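Local coordinates for geranyltranstransferase (Enterococcus faecalis, PDB 3P8L) that is a polyprenyl synthase of the FPP/GGPP synthase family that probably joins isopentenyl diphosphate to geranyl diphosphate, giving farnesyl diphosphate, at the interface of chains A and B. Sequence-based numbering; all coordinates share one arbitrary frame. Chains: chain A/B, Geranyltranstransferase.

The interface of chains A and B. Residues chain A 33-35, 38, 42; chain B 155, 159-160.
The main-chain carbonyl oxygen of B:Asn155 is gripped from opposite faces of its plane by A:Glu34 N of the partner and the hydroxyl of its own chain's B:Ser160. This patch belongs to the two-fold interface of a mostly helical polyprenyl synthase, a family that typically works as homodimers; its twin recurs with the chains exchanged. A:Glu34 N lies 3.2 Å from B:Asn155 O in a nearly straight bond, although the donor stands above the carbonyl plane; A:Glu34 is poorly ordered, but the bond uses its backbone and not its carboxylate. B:Ser160 OG, 2.5 Å from B:Asn155 O, also accepts from A:Asn35 N at 3.1 Å. The hydroxyl thus relays a chain of bonds from the A backbone to the B loop. B:Ser160 CB meets A:Asn35 CB at 3.7 Å.

A:Asn35 caps the N-terminus of helix 36-47: with CG anti to the backbone N (chi1 -177°), its amide turns OD1 back to accept A:Leu38 N at 2.9 Å, in the carbonyl plane. The other end of the same amide, ND2, reaches a water that continues to B:Ser160 O. Both polar ends are therefore engaged, which should fix the flip of the amide and steady the loop ahead of the helix.

Away from these bonds, chain A lays carbon and sulfur against the amide of B:Asn155. A:Met42, its chain bent at the last torsion (chi3 -58°), comes from the opposite direction and sets its CE methyl over the amide face, 3.5 Å from B:Asn155 CG. A:Thr33 OG1 lies over the same face, 3.5 Å from B:Asn155 CB. A:Leu38 crosses nearby at about a right angle; its CD2 branch approaches both OD1 of that amide and, at 3.7 Å, CG1 of B:Val159, so the leucine touches both the B:Asn155 amide and the first turn of helix 158-167.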
ATOM      1  N   THR A  33      14.959  -0.347  -3.156  1.00 39.71           N
ATOM      2  CA  THR A  33      14.432  -1.010  -4.351  1.00 37.18           C
ATOM      3  C   THR A  33      15.493  -1.930  -4.957  1.00 41.77           C
ATOM      4  O   THR A  33      16.580  -1.467  -5.327  1.00 41.75           O
ATOM      5  CB  THR A  33      13.946  -0.010  -5.429  1.00 39.60           C
ATOM      6  OG1 THR A  33      13.057   0.966  -4.850  1.00 34.43           O
ATOM      7  CG2 THR A  33      13.227  -0.763  -6.526  1.00 26.49           C
ATOM      8  N   GLU A  34      15.175  -3.223  -5.048  1.00 40.82           N
ATOM      9  CA  GLU A  34      16.102  -4.216  -5.605  1.00 46.04           C
ATOM     10  C   GLU A  34      16.239  -4.106  -7.122  1.00 45.53           C
ATOM     11  O   GLU A  34      17.347  -4.055  -7.646  1.00 50.86           O
ATOM     12  CB  GLU A  34      15.687  -5.643  -5.208  1.00 48.44           C
ATOM     13  CG  GLU A  34      15.586  -5.859  -3.701  1.00 68.27           C
ATOM     14  CD  GLU A  34      16.851  -5.455  -2.942  1.00 78.76           C
ATOM     15  OE1 GLU A  34      17.913  -6.072  -3.182  1.00 75.98           O
ATOM     16  OE2 GLU A  34      16.775  -4.522  -2.105  1.00 80.91           O
ATOM     17  N   ASN A  35      15.106  -4.036  -7.818  1.00 40.68           N
ATOM     18  CA  ASN A  35      15.101  -4.057  -9.276  1.00 39.64           C
ATOM     19  C   ASN A  35      15.374  -2.659  -9.834  1.00 39.30           C
ATOM     20  O   ASN A  35      14.651  -1.707  -9.517  1.00 38.01           O
ATOM     21  CB  ASN A  35      13.765  -4.622  -9.782  1.00 32.92           C
ATOM     22  CG  ASN A  35      13.704  -4.734 -11.300  1.00 38.64           C
ATOM     23  OD1 ASN A  35      13.445  -3.764 -11.988  1.00 39.82           O
ATOM     24  ND2 ASN A  35      13.911  -5.939 -11.815  1.00 34.05           N
ATOM     25  N   LEU A  38      12.433  -1.050 -12.091  1.00 40.27           N
ATOM     26  CA  LEU A  38      11.350  -0.620 -11.213  1.00 39.18           C
ATOM     27  C   LEU A  38      11.715   0.692 -10.517  1.00 38.31           C
ATOM     28  O   LEU A  38      10.934   1.646 -10.534  1.00 35.64           O
ATOM     29  CB  LEU A  38      11.017  -1.709 -10.187  1.00 32.09           C
ATOM     30  CG  LEU A  38       9.855  -1.331  -9.265  1.00 42.07           C
ATOM     31  CD1 LEU A  38       8.510  -1.345 -10.030  1.00 26.71           C
ATOM     32  CD2 LEU A  38       9.822  -2.212  -7.997  1.00 37.76           C
ATOM     33  N   MET A  42       9.851   4.395 -11.002  1.00 33.87           N
ATOM     34  CA  MET A  42       9.331   5.144  -9.850  1.00 37.59           C
ATOM     35  C   MET A  42       9.990   6.520  -9.769  1.00 37.36           C
ATOM     36  O   MET A  42       9.305   7.524  -9.589  1.00 38.60           O
ATOM     37  CB  MET A  42       9.497   4.335  -8.541  1.00 35.20           C
ATOM     38  CG  MET A  42       8.599   3.089  -8.483  1.00 35.39           C
ATOM     39  SD  MET A  42       8.592   1.991  -7.025  1.00 23.62           S
ATOM     40  CE  MET A  42      10.313   1.565  -7.022  1.00 27.98           C
TER
ATOM     41  N   ASN B 155       8.957  -2.904  -2.847  1.00 31.02           N
ATOM     42  CA  ASN B 155      10.206  -2.701  -3.629  1.00 35.03           C
ATOM     43  C   ASN B 155      11.391  -3.570  -3.259  1.00 37.74           C
ATOM     44  O   ASN B 155      12.234  -3.875  -4.101  1.00 34.83           O
ATOM     45  CB  ASN B 155      10.627  -1.235  -3.578  1.00 34.47           C
ATOM     46  CG  ASN B 155       9.614  -0.325  -4.207  1.00 45.43           C
ATOM     47  OD1 ASN B 155       8.860  -0.748  -5.073  1.00 38.83           O
ATOM     48  ND2 ASN B 155       9.579   0.929  -3.776  1.00 37.97           N
ATOM     49  N   VAL B 159       7.302  -6.935  -5.585  1.00 34.46           N
ATOM     50  CA  VAL B 159       7.174  -6.025  -6.741  1.00 35.67           C
ATOM     51  C   VAL B 159       8.455  -6.021  -7.598  1.00 34.70           C
ATOM     52  O   VAL B 159       8.377  -6.039  -8.843  1.00 34.08           O
ATOM     53  CB  VAL B 159       6.682  -4.575  -6.356  1.00 38.20           C
ATOM     54  CG1 VAL B 159       6.495  -3.711  -7.574  1.00 33.61           C
ATOM     55  CG2 VAL B 159       5.344  -4.618  -5.585  1.00 30.17           C
ATOM     56  N   SER B 160       9.621  -6.032  -6.951  1.00 34.00           N
ATOM     57  CA  SER B 160      10.906  -6.141  -7.690  1.00 34.18           C
ATOM     58  C   SER B 160      10.990  -7.524  -8.344  1.00 40.45           C
ATOM     59  O   SER B 160      11.428  -7.641  -9.496  1.00 34.66           O
ATOM     60  CB  SER B 160      12.100  -5.953  -6.750  1.00 35.76           C
ATOM     61  OG  SER B 160      12.363  -4.580  -6.486  1.00 33.32           O
TER
HETATM   62  O   HOH W   1      14.673  -8.103  -9.805  1.00 47.29           O